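Local structure of aromatic amino acid aminotransferase I (6HNU) at residues E56-D61 / I97-S102; P112-F117 / A338-L343. The protein probably catalyses the pyridoxal-phosphate-dependent transfer of an amino group from aromatic L-amino acids to 2-oxoglutarate, giving aromatic oxo-acids and L-glutamate. All coordinates share one frame; numbering follows the deposited sequence.

Contact 1: E56-D61 / I97-S102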
loop_
_atom_site.group_PDB
_atom_site.type_symbol
_atom_site.label_atom_id
_atom_site.label_comp_id
_atom_site.label_asym_id
_atom_site.label_seq_id
_atom_site.Cartn_x
_atom_site.Cartn_y
_atom_site.Cartn_z
ATOM N N GLU B 56 -10.900 16.237 -14.142
ATOM C CA GLU B 56 -11.685 17.465 -13.863
ATOM C C GLU B 56 -12.705 17.122 -12.786
ATOM O O GLU B 56 -13.052 17.989 -11.961
ATOM C CB GLU B 56 -12.360 18.017 -15.132
ATOM C CG GLU B 56 -13.336 19.140 -14.843
ATOM C CD GLU B 56 -12.727 20.332 -14.148
ATOM O OE1 GLU B 56 -11.486 20.508 -14.278
ATOM O OE2 GLU B 56 -13.471 21.083 -13.454
ATOM N N LYS B 57 -13.172 15.882 -12.809
ATOM C CA LYS B 57 -14.062 15.351 -11.775
ATOM C C LYS B 57 -14.138 13.835 -11.895
ATOM O O LYS B 57 -13.785 13.284 -12.968
ATOM C CB LYS B 57 -15.461 15.971 -11.863
ATOM C CG LYS B 57 -16.430 15.326 -12.828
ATOM C CD LYS B 57 -17.818 15.971 -12.762
ATOM C CE LYS B 57 -18.750 15.402 -13.809
ATOM N NZ LYS B 57 -20.020 16.159 -13.902
ATOM N N VAL B 58 -14.538 13.229 -10.788
ATOM C CA VAL B 58 -14.936 11.798 -10.713
ATOM C C VAL B 58 -16.350 11.755 -10.139
ATOM O O VAL B 58 -16.721 12.659 -9.292
ATOM C CB VAL B 58 -13.948 10.959 -9.889
ATOM C CG1 VAL B 58 -13.880 11.383 -8.439
ATOM C CG2 VAL B 58 -14.322 9.494 -9.972
ATOM N N THR B 59 -17.148 10.813 -10.628
ATOM C CA THR B 59 -18.523 10.601 -10.113
ATOM C C THR B 59 -18.686 9.121 -9.808
ATOM O O THR B 59 -17.929 8.323 -10.365
ATOM C CB THR B 59 -19.590 11.107 -11.095
ATOM O OG1 THR B 59 -19.692 10.158 -12.154
ATOM C CG2 THR B 59 -19.268 12.474 -11.652
ATOM N N ALA B 60 -19.632 8.792 -8.935
ATOM C CA ALA B 60 -20.117 7.419 -8.736
ATOM C C ALA B 60 -21.635 7.428 -8.536
ATOM O O ALA B 60 -22.166 8.387 -7.963
ATOM C CB ALA B 60 -19.425 6.782 -7.565
ATOM N N ASP B 61 -22.297 6.358 -8.985
ATOM C CA ASP B 61 -23.724 6.118 -8.711
ATOM C C ASP B 61 -23.789 5.113 -7.574
ATOM O O ASP B 61 -23.106 4.068 -7.679
ATOM C CB ASP B 61 -24.424 5.625 -9.966
ATOM C CG ASP B 61 -24.592 6.680 -11.041
ATOM O OD1 ASP B 61 -24.219 7.881 -10.808
ATOM O OD2 ASP B 61 -25.113 6.278 -12.096
ATOM N N ILE B 97 -13.326 16.165 -0.689
ATOM C CA ILE B 97 -11.850 16.278 -0.828
ATOM C C ILE B 97 -11.588 16.457 -2.318
ATOM O O ILE B 97 -11.475 15.457 -3.064
ATOM C CB ILE B 97 -11.082 15.121 -0.163
ATOM C CG1 ILE B 97 -11.802 14.575 1.084
ATOM C CG2 ILE B 97 -9.682 15.608 0.166
ATOM C CD1 ILE B 97 -11.395 13.191 1.526
ATOM N N GLU B 98 -11.581 17.717 -2.737
ATOM C CA GLU B 98 -11.494 18.100 -4.167
ATOM C C GLU B 98 -10.223 17.466 -4.741
ATOM O O GLU B 98 -9.221 17.331 -3.984
ATOM C CB GLU B 98 -11.541 19.629 -4.304
ATOM C CG GLU B 98 -10.330 20.350 -3.733
ATOM C CD GLU B 98 -10.337 20.657 -2.255
ATOM O OE1 GLU B 98 -11.322 20.289 -1.567
ATOM O OE2 GLU B 98 -9.322 21.219 -1.770
ATOM N N LEU B 99 -10.268 17.051 -6.009
ATOM C CA LEU B 99 -9.193 16.202 -6.592
ATOM C C LEU B 99 -7.859 16.958 -6.628
ATOM O O LEU B 99 -6.824 16.289 -6.623
ATOM C CB LEU B 99 -9.566 15.740 -7.997
ATOM C CG LEU B 99 -10.890 14.993 -8.133
ATOM C CD1 LEU B 99 -11.092 14.600 -9.589
ATOM C CD2 LEU B 99 -10.920 13.773 -7.210
ATOM N N ALA B 100 -7.859 18.299 -6.721
ATOM C CA ALA B 100 -6.614 19.088 -6.694
ATOM C C ALA B 100 -5.847 18.774 -5.390
ATOM O O ALA B 100 -4.623 18.858 -5.394
ATOM C CB ALA B 100 -6.942 20.571 -6.835
ATOM N N ARG B 101 -6.554 18.406 -4.320
ATOM C CA ARG B 101 -6.020 18.036 -2.986
ATOM C C ARG B 101 -6.002 16.496 -2.795
ATOM O O ARG B 101 -4.920 15.965 -2.403
ATOM C CB ARG B 101 -6.819 18.766 -1.909
ATOM C CG ARG B 101 -6.355 18.541 -0.475
ATOM C CD ARG B 101 -6.829 19.634 0.501
ATOM N NE ARG B 101 -8.284 19.714 0.432
ATOM C CZ ARG B 101 -9.127 19.106 1.264
ATOM N NH1 ARG B 101 -8.669 18.431 2.311
ATOM N NH2 ARG B 101 -10.436 19.188 1.051
ATOM N N SER B 102 -7.083 15.747 -3.097
ATOM C CA SER B 102 -7.077 14.272 -2.861
ATOM C C SER B 102 -6.091 13.554 -3.805
ATOM O O SER B 102 -5.628 12.467 -3.443
ATOM C CB SER B 102 -8.493 13.686 -2.930
ATOM O OG SER B 102 -9.221 14.189 -4.042
#
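Leu99, in the first turn of the short helix 99-102, lays its isobutyl end against the start of strand 57-61, which pairs with strand 81-86 in a two-stranded antiparallel sheet and forms a further antiparallel ladder with the second subunit of this aminotransferase. The contact is wholly apolar: no hydrogen bond crosses between the two segments. The two methyls of Leu99 divide the work. CD1 sits over the strand backbone, with Leu99 CD1 3.8 Å from Lys57 CA and 3.9 Å from Val58 N. The other branch meets a side chain, Leu99 CD2 lying 4.0 Å from Val58 CG1, and the two side chains cross at roughly a right angle. Val58 chi1 of 63° places CG1 between its own backbone N and carbonyl carbon, and that is the methyl Leu99 touches. The long chain of Lys57 starts out away from the helix, and its ammonium forms a salt bridge with Glu84.

Several polar bonds lie within 97-102, and Arg101 NH1 adds a salt bridge to Glu113. Glu98 is the N-cap residue, and its carbonyl O takes bonds from both Arg101 N and Ser102 N. Its carboxylate is gripped side-on by Arg101, one guanidinium nitrogen to each oxygen, while Ile97 CG2 lies above one guanidinium face, toward its rim. Both oxygens lie near the guanidinium plane, yet the guanidinium nitrogens approach from above the carboxylate plane. The bond from Arg101 NE to Glu98 OE2 measures 2.9 Å and is nearly straight at 175°. Ser102 OG reaches back to the residue before the N-cap, donating to Ile97 O at 2.8 Å, from above the carbonyl plane.

Contact 2: P112-F117 / A338-L343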
loop_
_atom_site.group_PDB
_atom_site.type_symbol
_atom_site.label_atom_id
_atom_site.label_comp_id
_atom_site.label_asym_id
_atom_site.label_seq_id
_atom_site.Cartn_x
_atom_site.Cartn_y
_atom_site.Cartn_z
ATOM N N PRO B 112 -8.328 15.143 6.031
ATOM C CA PRO B 112 -9.083 15.551 7.218
ATOM C C PRO B 112 -10.581 15.202 7.222
ATOM O O PRO B 112 -11.095 14.771 8.274
ATOM C CB PRO B 112 -8.930 17.100 7.318
ATOM C CG PRO B 112 -7.936 17.498 6.238
ATOM C CD PRO B 112 -7.628 16.273 5.400
ATOM N N GLU B 113 -11.254 15.387 6.083
ATOM C CA GLU B 113 -12.707 15.134 5.938
ATOM C C GLU B 113 -12.981 13.639 6.179
ATOM O O GLU B 113 -13.987 13.283 6.850
ATOM C CB GLU B 113 -13.197 15.544 4.545
ATOM C CG GLU B 113 -13.138 17.046 4.301
ATOM C CD GLU B 113 -11.809 17.668 3.898
ATOM O OE1 GLU B 113 -10.758 16.953 3.765
ATOM O OE2 GLU B 113 -11.825 18.874 3.691
ATOM N N PHE B 114 -12.118 12.774 5.662
ATOM C CA PHE B 114 -12.314 11.305 5.811
ATOM C C PHE B 114 -12.059 10.909 7.265
ATOM O O PHE B 114 -12.903 10.212 7.870
ATOM C CB PHE B 114 -11.409 10.560 4.841
ATOM C CG PHE B 114 -11.510 9.068 5.027
ATOM C CD1 PHE B 114 -12.662 8.389 4.655
ATOM C CD2 PHE B 114 -10.504 8.379 5.663
ATOM C CE1 PHE B 114 -12.773 7.026 4.869
ATOM C CE2 PHE B 114 -10.607 7.018 5.873
ATOM C CZ PHE B 114 -11.734 6.347 5.461
ATOM N N LEU B 115 -10.914 11.334 7.833
ATOM C CA LEU B 115 -10.538 11.050 9.246
ATOM C C LEU B 115 -11.657 11.524 10.175
ATOM O O LEU B 115 -12.016 10.760 11.096
ATOM C CB LEU B 115 -9.233 11.758 9.609
ATOM C CG LEU B 115 -7.937 11.160 9.045
ATOM C CD1 LEU B 115 -6.712 11.951 9.515
ATOM C CD2 LEU B 115 -7.796 9.702 9.459
ATOM N N GLN B 116 -12.243 12.707 9.938
ATOM C CA GLN B 116 -13.320 13.227 10.811
ATOM C C GLN B 116 -14.502 12.244 10.830
ATOM O O GLN B 116 -15.018 11.923 11.918
ATOM C CB GLN B 116 -13.800 14.599 10.361
ATOM C CG GLN B 116 -14.939 15.130 11.231
ATOM C CD GLN B 116 -15.421 16.475 10.753
ATOM O OE1 GLN B 116 -15.910 16.613 9.631
ATOM N NE2 GLN B 116 -15.270 17.488 11.597
ATOM N N PHE B 117 -14.959 11.800 9.665
ATOM C CA PHE B 117 -16.116 10.896 9.580
ATOM C C PHE B 117 -15.774 9.590 10.298
ATOM O O PHE B 117 -16.568 9.095 11.111
ATOM C CB PHE B 117 -16.529 10.606 8.146
ATOM C CG PHE B 117 -17.798 9.802 8.090
ATOM C CD1 PHE B 117 -17.767 8.423 8.252
ATOM C CD2 PHE B 117 -19.007 10.417 7.853
ATOM C CE1 PHE B 117 -18.920 7.679 8.177
ATOM C CE2 PHE B 117 -20.173 9.679 7.808
ATOM C CZ PHE B 117 -20.127 8.316 7.959
ATOM N N ALA B 338 -11.370 9.894 -1.534
ATOM C CA ALA B 338 -12.302 10.963 -1.967
ATOM C C ALA B 338 -13.687 10.355 -2.233
ATOM O O ALA B 338 -14.699 10.953 -1.771
ATOM C CB ALA B 338 -11.767 11.678 -3.177
ATOM N N LEU B 339 -13.745 9.186 -2.888
ATOM C CA LEU B 339 -15.043 8.543 -3.192
ATOM C C LEU B 339 -15.639 8.002 -1.900
ATOM O O LEU B 339 -16.828 8.137 -1.749
ATOM C CB LEU B 339 -14.879 7.453 -4.247
ATOM C CG LEU B 339 -14.729 7.937 -5.693
ATOM C CD1 LEU B 339 -14.408 6.762 -6.624
ATOM C CD2 LEU B 339 -15.996 8.655 -6.159
ATOM N N ALA B 340 -14.858 7.435 -0.963
ATOM C CA ALA B 340 -15.391 6.897 0.320
ATOM C C ALA B 340 -15.951 8.057 1.145
ATOM O O ALA B 340 -17.056 7.984 1.679
ATOM C CB ALA B 340 -14.310 6.131 1.081
ATOM N N ASN B 341 -15.192 9.119 1.257
ATOM C CA ASN B 341 -15.648 10.353 1.941
ATOM C C ASN B 341 -16.980 10.857 1.327
ATOM O O ASN B 341 -17.879 11.233 2.104
ATOM C CB ASN B 341 -14.567 11.405 1.900
ATOM C CG ASN B 341 -14.978 12.661 2.633
ATOM O OD1 ASN B 341 -15.057 12.685 3.859
ATOM N ND2 ASN B 341 -15.264 13.694 1.874
ATOM N N ALA B 342 -17.089 10.886 0.007
ATOM C CA ALA B 342 -18.294 11.376 -0.719
ATOM C C ALA B 342 -19.483 10.462 -0.409
ATOM O O ALA B 342 -20.524 10.971 0.002
ATOM C CB ALA B 342 -18.003 11.483 -2.175
ATOM N N LEU B 343 -19.289 9.138 -0.475
ATOM C CA LEU B 343 -20.355 8.160 -0.186
ATOM C C LEU B 343 -20.778 8.300 1.277
ATOM O O LEU B 343 -21.984 8.420 1.514
ATOM C CB LEU B 343 -19.885 6.751 -0.566
ATOM C CG LEU B 343 -20.845 5.629 -0.190
ATOM C CD1 LEU B 343 -20.700 4.456 -1.164
ATOM C CD2 LEU B 343 -20.602 5.186 1.240
#
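The Phe114 ring is met obliquely, neither squarely on a face nor at an edge, by Ala340 CB and the backbone N of Asn341. Its closest approach to segment 338-343 is Phe114 CE1 to Ala340 CB, 4.2 Å. The other flat group, the Asn341 carboxamide, reaches across to the backbone of the first helix: Asn341 OD1 is 3.3 Å from Glu113 C, and Asn341 ND2 is 3.9 Å from Glu113 CB.

These residues join helix 112-126 to the long helix 334-377, a helix-helix packing that sits against edge strand 133-138 of the mixed eight-stranded sheet. The short segments run 9.4 Å apart at their closest and cross at 49°, and Phe114 and Asn341 have the nearest CA atoms, 5.2 Å apart. With CG anti to the backbone N (chi1 -178°), Asn341 extends its amide from one helix to the other. Phe114 adopts the same first torsion, 176°, and its ring lies among the two helices, strand 133-138 and the loop at Phe298. Its side chain is about 10 Å from that of Ser297, which binds pyridoxal phosphate. Glu113 sets out toward Asn341, but its bent chain carries the carboxylate away to a salt bridge with Arg101.

No hydrogen bond links the two segments. Asn341 OD1 comes within 3.2 Å of Glu113 O, but both are acceptors, and its 3.4 Å approach to Phe114 N has a poor angle. Arg345, one turn further along the long helix, resolves the pairing: its NE donates to Asn341 OD1 and its NH2 to Glu113 O, while Asn341 ND2 donates to Asp95 O. With an acceptor for its nitrogen and a donor for its oxygen, the buried amide has a defined flip, and the facing oxygens would probably repel each other without the positive charge of Arg345 beside them.

In the fold
Contact 2 is the more buried, with its centre about 20 Å from the centre of the chain against about 28 Å for contact 1, which is only partly buried. Contact 1 packs an interface strand on a short helix; contact 2 crosses two helices about 12 Å away, centre to centre. They hold different elements but touch directly: Arg101 NH1 reaches Glu113 OE1 in a 2.9 Å salt bridge, and Ile97 CG1 packs 3.7 Å from Asn341 ND2. Contact 1 is apolar packing alone across its segments, whereas contact 2 buries an amide that needs outside polar partners. The second subunit borders both, through strand pairing in contact 1 and packing on Leu339 and Leu343 in contact 2.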